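Local coordinates for protein cytolethal distending toxin subunit B (Escherichia coli, PDB 2F1N) that nicks DNA as the endonuclease subunit of a tripartite bacterial toxin, very probably damaging the DNA of intoxicated cells and arresting them at G2/M, at residues Thr145-Ala150 and Asp185-Pro190; Gln54-Pro59 and Asn108-Ser113; Ser113-Asp118 and Ile136-Asp141. All coordinates share one frame; numbering follows the deposited sequence.

Contact 1 of 3, residues Thr145-Ala150 and Asp185-Pro190; sequences TAHAIA and DFNREP
H147 and D185 form a parallel beta bridge, their CA atoms 4.9 Å apart, where strand 141-147 ends. Two backbone bonds define it: D185 N donates to A146 O at 3.1 Å, and A148 N to D185 O at 2.9 Å. The bridged side chains leave the same face of the sheet. In both, CG is anti to the backbone N (chi1 -177° for H147, 179° for D185), which lays imidazole and carboxylate side by side with their planes only slightly turned. H147 NE2 and D185 OD2 stay 3.8 Å apart without bonding; OD2 instead accepts from N22. N187 carries the pairing past the strand end, its ND2 reaching A148 O at 3.0 Å along a nearly straight bond (169°). Water 1 accepts from the same ND2 and lies in the H147 ring plane, 2.9 Å from NE2. The D-F-N sequence here is a signature of DNase I-like enzymes, consistent with an active-site position. Around the contact, A148 packs on A156 and L159 of helix 156-168, F186 meets V225 of strand 222-228, and H147 touches Q54 and E55 of strand 50-56 in the other sheet.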
loop_
_atom_site.group_PDB
_atom_site.type_symbol
_atom_site.label_atom_id
_atom_site.label_comp_id
_atom_site.label_asym_id
_atom_site.label_seq_id
_atom_site.Cartn_x
_atom_site.Cartn_y
_atom_site.Cartn_z
ATOM N N THR A 145 3.140 0.313 0.329
ATOM C CA THR A 145 2.535 0.103 -0.987
ATOM C C THR A 145 3.540 -0.503 -2.000
ATOM O O THR A 145 4.702 -0.119 -2.022
ATOM C CB THR A 145 1.913 1.426 -1.492
ATOM O OG1 THR A 145 1.319 1.202 -2.805
ATOM C CG2 THR A 145 3.004 2.549 -1.703
ATOM N N ALA A 146 3.087 -1.492 -2.778
ATOM C CA ALA A 146 3.979 -2.222 -3.704
ATOM C C ALA A 146 3.332 -2.368 -5.064
ATOM O O ALA A 146 2.089 -2.489 -5.180
ATOM C CB ALA A 146 4.315 -3.597 -3.202
ATOM N N HIS A 147 4.180 -2.309 -6.096
ATOM C CA HIS A 147 3.663 -2.551 -7.434
ATOM C C HIS A 147 4.680 -3.380 -8.207
ATOM O O HIS A 147 5.613 -2.844 -8.814
ATOM C CB HIS A 147 3.384 -1.239 -8.149
ATOM C CG HIS A 147 2.782 -1.442 -9.510
ATOM N ND1 HIS A 147 2.713 -0.420 -10.436
ATOM C CD2 HIS A 147 2.242 -2.543 -10.099
ATOM C CE1 HIS A 147 2.153 -0.885 -11.547
ATOM N NE2 HIS A 147 1.860 -2.172 -11.374
ATOM N N ALA A 148 4.493 -4.698 -8.197
ATOM C CA ALA A 148 5.432 -5.615 -8.831
ATOM C C ALA A 148 5.276 -5.524 -10.336
ATOM O O ALA A 148 4.254 -5.061 -10.797
ATOM C CB ALA A 148 5.171 -7.056 -8.336
ATOM N N ILE A 149 6.297 -5.968 -11.077
ATOM C CA ILE A 149 6.306 -5.811 -12.539
ATOM C C ILE A 149 5.321 -6.764 -13.162
ATOM O O ILE A 149 5.188 -7.913 -12.709
ATOM C CB ILE A 149 7.710 -6.083 -13.075
ATOM C CG1 ILE A 149 8.712 -5.070 -12.513
ATOM C CG2 ILE A 149 7.696 -6.032 -14.686
ATOM C CD1 ILE A 149 10.179 -5.572 -12.642
ATOM N N ALA A 150 4.610 -6.299 -14.204
ATOM C CA ALA A 150 3.700 -7.197 -14.892
ATOM C C ALA A 150 4.538 -7.968 -15.916
ATOM O O ALA A 150 4.744 -7.551 -17.067
ATOM C CB ALA A 150 2.547 -6.419 -15.565
ATOM N N ASP A 185 -0.313 -4.300 -5.750
ATOM C CA ASP A 185 -0.537 -5.082 -6.945
ATOM C C ASP A 185 0.707 -5.922 -7.134
ATOM O O ASP A 185 1.768 -5.464 -7.592
ATOM C CB ASP A 185 -0.788 -4.133 -8.139
ATOM C CG ASP A 185 -0.997 -4.859 -9.437
ATOM O OD1 ASP A 185 -0.889 -6.131 -9.513
ATOM O OD2 ASP A 185 -1.224 -4.185 -10.471
ATOM N N PHE A 186 0.559 -7.192 -6.784
ATOM C CA PHE A 186 1.688 -8.112 -6.855
ATOM C C PHE A 186 1.860 -8.747 -8.221
ATOM O O PHE A 186 2.871 -9.402 -8.493
ATOM C CB PHE A 186 1.544 -9.184 -5.776
ATOM C CG PHE A 186 1.701 -8.647 -4.388
ATOM C CD1 PHE A 186 2.981 -8.412 -3.868
ATOM C CD2 PHE A 186 0.584 -8.354 -3.601
ATOM C CE1 PHE A 186 3.127 -7.874 -2.560
ATOM C CE2 PHE A 186 0.715 -7.840 -2.282
ATOM C CZ PHE A 186 1.995 -7.612 -1.772
ATOM N N ASN A 187 0.850 -8.572 -9.080
ATOM C CA ASN A 187 0.933 -9.032 -10.483
ATOM C C ASN A 187 1.222 -10.528 -10.641
ATOM O O ASN A 187 1.734 -10.958 -11.670
ATOM C CB ASN A 187 1.935 -8.180 -11.307
ATOM C CG ASN A 187 1.235 -7.135 -12.149
ATOM O OD1 ASN A 187 0.201 -7.420 -12.796
ATOM N ND2 ASN A 187 1.741 -5.922 -12.135
ATOM N N ARG A 188 0.822 -11.292 -9.629
ATOM C CA ARG A 188 0.744 -12.765 -9.628
ATOM C C ARG A 188 -0.292 -13.146 -8.577
ATOM O O ARG A 188 -0.581 -12.346 -7.670
ATOM C CB ARG A 188 2.115 -13.403 -9.365
ATOM C CG ARG A 188 2.710 -13.091 -7.994
ATOM C CD ARG A 188 3.911 -14.044 -7.726
ATOM N NE ARG A 188 5.085 -13.723 -8.518
ATOM C CZ ARG A 188 6.157 -14.543 -8.632
ATOM N NH1 ARG A 188 6.131 -15.760 -8.066
ATOM N NH2 ARG A 188 7.239 -14.178 -9.308
ATOM N N GLU A 189 -0.865 -14.359 -8.698
ATOM C CA GLU A 189 -1.930 -14.780 -7.829
ATOM C C GLU A 189 -1.330 -15.120 -6.443
ATOM O O GLU A 189 -0.162 -15.370 -6.354
ATOM C CB GLU A 189 -2.662 -16.000 -8.460
ATOM C CG GLU A 189 -4.158 -15.821 -8.535
ATOM C CD GLU A 189 -4.614 -15.158 -9.806
ATOM O OE1 GLU A 189 -3.766 -14.689 -10.579
ATOM O OE2 GLU A 189 -5.840 -15.146 -10.043
ATOM N N PRO A 190 -2.125 -15.050 -5.382
ATOM C CA PRO A 190 -1.642 -15.290 -4.012
ATOM C C PRO A 190 -0.845 -16.600 -3.800
ATOM O O PRO A 190 0.238 -16.597 -3.221
ATOM C CB PRO A 190 -2.937 -15.299 -3.217
ATOM C CG PRO A 190 -3.807 -14.384 -3.939
ATOM C CD PRO A 190 -3.557 -14.672 -5.378
HETATM O O HOH W 1 0.784 -3.584 -13.665
#

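Contact 2 of 3, residues Gln54-Pro59 and Asn108-Ser113; sequences QEAGSP and NLALVS
N108 meets A56 and G57, just after the chain turns a corner at Q54 and E55, through both the backbone and the side chain of the asparagine. The two chains run at a steep angle here: the direction from Q54 to G57 and that from N108 to A110 differ by 113°, so this is a corner and not a continued strand pair. In N108, CG stands anti to the carbonyl carbon and beside the backbone N (chi1 -63°), which sends the amide along G57. Its CB lies 3.7 Å from G57 O, and CG comes slightly nearer to the same oxygen. At the tip, ND2 donates to G57 O at 2.7 Å; the bond is almost straight (170°) and the acceptor sits in the amide plane. The other tip atom, OD1, accepts from V100 N, so two bonds to different parts of the chain fix the rotation of the amide.

The N108 carbonyl works in the reverse direction. A56 N donates to N108 O at 2.9 Å from well above the carbonyl plane. E55 N is also near, 3.1 Å from N108 O, but its angle is too poor for a bond. A56 CB also rests 4.2 Å from A110 CB, and both side chains touch F97. At the corner itself, Q54 CG meets L109 CD2 at 4.1 Å, the two side chains crossing at a slant.

Ordinary sheet pairing holds just before the corner, where A110 bonds to V53 through the backbone. The Q-E pair at such a strand end is a signature of the DNase I-like fold, whose glutamate is a metal ligand in relatives; E55, with OE2 bonded to N22, is consistent with that site.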
loop_
_atom_site.group_PDB
_atom_site.type_symbol
_atom_site.label_atom_id
_atom_site.label_comp_id
_atom_site.label_asym_id
_atom_site.label_seq_id
_atom_site.Cartn_x
_atom_site.Cartn_y
_atom_site.Cartn_z
ATOM N N GLN A 54 -1.311 2.421 -6.226
ATOM C CA GLN A 54 -0.348 2.189 -7.311
ATOM C C GLN A 54 -0.841 2.900 -8.601
ATOM O O GLN A 54 -2.019 3.248 -8.678
ATOM C CB GLN A 54 -0.136 0.674 -7.596
ATOM C CG GLN A 54 0.235 -0.090 -6.259
ATOM C CD GLN A 54 -1.023 -0.473 -5.500
ATOM O OE1 GLN A 54 -2.053 -0.813 -6.112
ATOM N NE2 GLN A 54 -0.984 -0.344 -4.147
ATOM N N GLU A 55 0.083 3.147 -9.531
ATOM C CA GLU A 55 -0.192 3.987 -10.739
ATOM C C GLU A 55 -0.934 5.249 -10.294
ATOM O O GLU A 55 -1.999 5.603 -10.827
ATOM C CB GLU A 55 -0.986 3.185 -11.776
ATOM C CG GLU A 55 -0.231 1.910 -12.158
ATOM C CD GLU A 55 -0.847 1.145 -13.330
ATOM O OE1 GLU A 55 -1.485 1.762 -14.236
ATOM O OE2 GLU A 55 -0.594 -0.069 -13.350
ATOM N N ALA A 56 -0.328 5.956 -9.335
ATOM C CA ALA A 56 -1.051 6.985 -8.582
ATOM C C ALA A 56 -1.197 8.314 -9.347
ATOM O O ALA A 56 -1.967 9.189 -8.923
ATOM C CB ALA A 56 -0.375 7.239 -7.200
ATOM N N GLY A 57 -0.509 8.472 -10.482
ATOM C CA GLY A 57 -0.652 9.760 -11.171
ATOM C C GLY A 57 0.040 10.878 -10.382
ATOM O O GLY A 57 1.206 10.765 -10.021
ATOM N N SER A 58 -0.690 11.943 -10.147
ATOM C CA SER A 58 -0.218 13.118 -9.439
ATOM C C SER A 58 -1.160 13.243 -8.242
ATOM O O SER A 58 -2.338 12.874 -8.335
ATOM C CB SER A 58 -0.351 14.344 -10.363
ATOM O OG SER A 58 0.736 14.356 -11.325
ATOM N N PRO A 59 -0.673 13.755 -7.120
ATOM C CA PRO A 59 -1.554 13.940 -5.953
ATOM C C PRO A 59 -2.605 15.038 -6.225
ATOM O O PRO A 59 -2.461 15.783 -7.228
ATOM C CB PRO A 59 -0.592 14.368 -4.837
ATOM C CG PRO A 59 0.607 14.952 -5.542
ATOM C CD PRO A 59 0.700 14.217 -6.868
ATOM N N ASN A 108 3.536 5.814 -10.517
ATOM C CA ASN A 108 3.805 6.454 -9.209
ATOM C C ASN A 108 3.138 5.712 -8.065
ATOM O O ASN A 108 2.168 5.027 -8.258
ATOM C CB ASN A 108 3.399 7.919 -9.225
ATOM C CG ASN A 108 4.215 8.722 -10.227
ATOM O OD1 ASN A 108 5.344 8.383 -10.520
ATOM N ND2 ASN A 108 3.678 9.840 -10.654
ATOM N N LEU A 109 3.685 5.876 -6.864
ATOM C CA LEU A 109 3.163 5.196 -5.665
ATOM C C LEU A 109 2.726 6.178 -4.613
ATOM O O LEU A 109 3.290 7.278 -4.507
ATOM C CB LEU A 109 4.255 4.330 -5.026
ATOM C CG LEU A 109 4.695 3.126 -5.844
ATOM C CD1 LEU A 109 6.047 2.671 -5.246
ATOM C CD2 LEU A 109 3.666 2.047 -5.870
ATOM N N ALA A 110 1.711 5.779 -3.838
ATOM C CA ALA A 110 1.319 6.597 -2.661
ATOM C C ALA A 110 0.766 5.773 -1.516
ATOM O O ALA A 110 0.263 4.665 -1.708
ATOM C CB ALA A 110 0.261 7.710 -3.063
ATOM N N LEU A 111 0.869 6.359 -0.333
ATOM C CA LEU A 111 0.097 5.924 0.842
ATOM C C LEU A 111 -0.655 7.135 1.365
ATOM O O LEU A 111 -0.093 8.244 1.485
ATOM C CB LEU A 111 1.056 5.391 1.884
ATOM C CG LEU A 111 1.646 4.009 1.680
ATOM C CD1 LEU A 111 2.961 3.899 2.502
ATOM C CD2 LEU A 111 0.613 2.975 2.198
ATOM N N VAL A 112 -1.921 6.934 1.712
ATOM C CA VAL A 112 -2.736 7.979 2.302
ATOM C C VAL A 112 -3.114 7.499 3.708
ATOM O O VAL A 112 -3.516 6.326 3.876
ATOM C CB VAL A 112 -4.026 8.177 1.504
ATOM C CG1 VAL A 112 -4.757 9.473 1.968
ATOM C CG2 VAL A 112 -3.684 8.253 -0.013
ATOM N N SER A 113 -2.948 8.370 4.680
ATOM C CA SER A 113 -3.232 7.959 6.070
ATOM C C SER A 113 -3.936 9.018 6.876
ATOM O O SER A 113 -3.624 10.181 6.767
ATOM C CB SER A 113 -1.956 7.592 6.817
ATOM O OG SER A 113 -0.886 8.338 6.351
#

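Contact 3 of 3, residues Ser113-Asp118 and Ile136-Asp141; sequences SNRRAD and IRIGND
D118 N donates to R137 O at 2.8 Å, in line with the carbonyl though bent at the hydrogen (132°), and this bond brings the loop 113-118 up to strand 133-138 just before the type II' turn from I138 to D141.

D118 also reaches that turn with its side chain. OD2 accepts from G139 N at 2.8 Å along a nearly straight bond (168°), using its anti lone pair. The other polar end of the glycine is taken by R137: NH1 donates to G139 O at 2.9 Å, with the oxygen in the guanidinium plane. To get there the arginine chain leaves anti to its backbone N and folds at chi3. D118 CB then lies over one face of the guanidinium, 3.5 Å from R137 NH2.

Beside these polar bonds the contact is apolar. A117 CB packs against I136 CB at 3.7 Å. I136 has CG1 between the backbone N and the carbonyl carbon, the crowded position (chi1 62°), and its CD1 comes within 3.5 Å of S113 OG. At the outer edge R115 uses its aliphatic part, CD lying 4.2 Å from I138 CG2.

The charges of D118 and R137 are close without pairing. D118 OD2 and R137 NH1 are 4.1 Å apart, and the oxygen lies well out of the guanidinium plane, so no N-H points at it. Water 2 spans the two, accepting from NH1 and donating weakly to OD2, while E119 forms the salt bridge with R137 NE. The acid and the base each give one directed bond to G139, to its N and its O, so both polar backbone atoms of this turn residue are bonded, and their mutual attraction probably adds only a general electrostatic term.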
loop_
_atom_site.group_PDB
_atom_site.type_symbol
_atom_site.label_atom_id
_atom_site.label_comp_id
_atom_site.label_asym_id
_atom_site.label_seq_id
_atom_site.Cartn_x
_atom_site.Cartn_y
_atom_site.Cartn_z
ATOM N N SER A 113 -2.948 8.370 4.680
ATOM C CA SER A 113 -3.232 7.959 6.070
ATOM C C SER A 113 -3.936 9.018 6.876
ATOM O O SER A 113 -3.624 10.181 6.767
ATOM C CB SER A 113 -1.956 7.592 6.817
ATOM O OG SER A 113 -0.886 8.338 6.351
ATOM N N ASN A 114 -4.852 8.592 7.737
ATOM C CA ASN A 114 -5.536 9.591 8.593
ATOM C C ASN A 114 -4.750 9.973 9.853
ATOM O O ASN A 114 -5.239 10.785 10.670
ATOM C CB ASN A 114 -6.949 9.139 8.958
ATOM C CG ASN A 114 -7.000 7.809 9.663
ATOM O OD1 ASN A 114 -6.014 7.296 10.168
ATOM N ND2 ASN A 114 -8.221 7.270 9.760
ATOM N N ARG A 115 -3.540 9.429 9.968
ATOM C CA ARG A 115 -2.593 9.826 11.005
ATOM C C ARG A 115 -1.257 10.188 10.340
ATOM O O ARG A 115 -0.829 9.497 9.423
ATOM C CB ARG A 115 -2.390 8.662 12.004
ATOM C CG ARG A 115 -3.666 8.311 12.790
ATOM C CD ARG A 115 -3.484 7.314 13.977
ATOM N NE ARG A 115 -2.708 7.853 15.119
ATOM C CZ ARG A 115 -3.143 7.982 16.399
ATOM N NH1 ARG A 115 -4.381 7.644 16.763
ATOM N NH2 ARG A 115 -2.319 8.471 17.333
ATOM N N ARG A 116 -0.586 11.222 10.816
ATOM C CA ARG A 116 0.776 11.449 10.363
ATOM C C ARG A 116 1.669 10.244 10.581
ATOM O O ARG A 116 1.655 9.624 11.674
ATOM C CB ARG A 116 1.366 12.680 11.062
ATOM C CG ARG A 116 2.867 12.995 10.791
ATOM C CD ARG A 116 3.383 14.165 11.729
ATOM N NE ARG A 116 4.756 14.619 11.413
ATOM C CZ ARG A 116 5.900 14.039 11.810
ATOM N NH1 ARG A 116 5.899 12.953 12.576
ATOM N NH2 ARG A 116 7.056 14.550 11.401
ATOM N N ALA A 117 2.506 9.940 9.599
ATOM C CA ALA A 117 3.437 8.830 9.756
ATOM C C ALA A 117 4.442 9.159 10.859
ATOM O O ALA A 117 4.997 10.266 10.889
ATOM C CB ALA A 117 4.228 8.636 8.432
ATOM N N ASP A 118 4.675 8.224 11.778
ATOM C CA ASP A 118 5.795 8.404 12.725
ATOM C C ASP A 118 7.153 8.306 12.067
ATOM O O ASP A 118 8.134 8.943 12.495
ATOM C CB ASP A 118 5.678 7.401 13.887
ATOM C CG ASP A 118 4.380 7.611 14.665
ATOM O OD1 ASP A 118 3.958 8.777 14.835
ATOM O OD2 ASP A 118 3.696 6.688 15.134
ATOM N N ILE A 136 5.044 3.484 5.610
ATOM C CA ILE A 136 5.001 4.365 6.783
ATOM C C ILE A 136 4.863 3.497 8.044
ATOM O O ILE A 136 4.284 2.420 8.003
ATOM C CB ILE A 136 3.831 5.382 6.720
ATOM C CG1 ILE A 136 2.475 4.684 6.700
ATOM C CG2 ILE A 136 4.027 6.290 5.423
ATOM C CD1 ILE A 136 1.296 5.645 6.714
ATOM N N ARG A 137 5.359 4.011 9.150
ATOM C CA ARG A 137 5.158 3.371 10.455
ATOM C C ARG A 137 4.224 4.259 11.264
ATOM O O ARG A 137 4.419 5.487 11.300
ATOM C CB ARG A 137 6.507 3.224 11.186
ATOM C CG ARG A 137 6.331 2.508 12.581
ATOM C CD ARG A 137 7.642 2.351 13.338
ATOM N NE ARG A 137 8.301 3.643 13.591
ATOM C CZ ARG A 137 7.959 4.498 14.578
ATOM N NH1 ARG A 137 6.931 4.228 15.387
ATOM N NH2 ARG A 137 8.613 5.656 14.720
ATOM N N ILE A 138 3.203 3.651 11.892
ATOM C CA ILE A 138 2.357 4.363 12.850
ATOM C C ILE A 138 2.424 3.483 14.084
ATOM O O ILE A 138 1.953 2.332 14.055
ATOM C CB ILE A 138 0.935 4.476 12.333
ATOM C CG1 ILE A 138 0.914 5.420 11.102
ATOM C CG2 ILE A 138 -0.004 5.084 13.403
ATOM C CD1 ILE A 138 -0.267 5.157 10.261
ATOM N N GLY A 139 3.051 3.985 15.139
ATOM C CA GLY A 139 3.212 3.136 16.334
ATOM C C GLY A 139 4.014 1.886 16.008
ATOM O O GLY A 139 5.092 1.933 15.398
ATOM N N ASN A 140 3.466 0.737 16.391
ATOM C CA ASN A 140 4.160 -0.525 16.249
ATOM C C ASN A 140 3.868 -1.270 14.942
ATOM O O ASN A 140 4.205 -2.439 14.826
ATOM C CB ASN A 140 3.690 -1.398 17.410
ATOM C CG ASN A 140 4.619 -2.497 17.698
ATOM O OD1 ASN A 140 5.790 -2.265 18.048
ATOM N ND2 ASN A 140 4.108 -3.740 17.596
ATOM N N ASP A 141 3.244 -0.574 13.977
ATOM C CA ASP A 141 2.798 -1.189 12.732
ATOM C C ASP A 141 3.358 -0.412 11.535
ATOM O O ASP A 141 3.473 0.803 11.604
ATOM C CB ASP A 141 1.289 -1.102 12.682
ATOM C CG ASP A 141 0.633 -1.826 13.838
ATOM O OD1 ASP A 141 0.903 -3.007 14.011
ATOM O OD2 ASP A 141 -0.173 -1.287 14.595
HETATM O O HOH W 2 5.702 5.966 17.283
#

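Overall arrangement
From the N terminus, contact 2 comes first: 54-59 meets 108-113 after 48 intervening residues, within the sheet that holds strands 50-56 and 109-113. Contact 3 starts at the shared S113 and spans 17 residues, as the chain passes from that sheet to strand 119-123 at the edge of the other. Contact 1 closes last, over 34 residues, in the second sheet. The three follow in series; none nests or crosses. Across the interface of the two sheets, T145 CG2 packs on A110 O (3.5 Å) and L111 CD1 on I136 N (3.8 Å). Centres of contacts 1 and 3 lie about 23 Å apart, on opposite sides of the chain's centre, with contact 2 linking them in this beta sandwich.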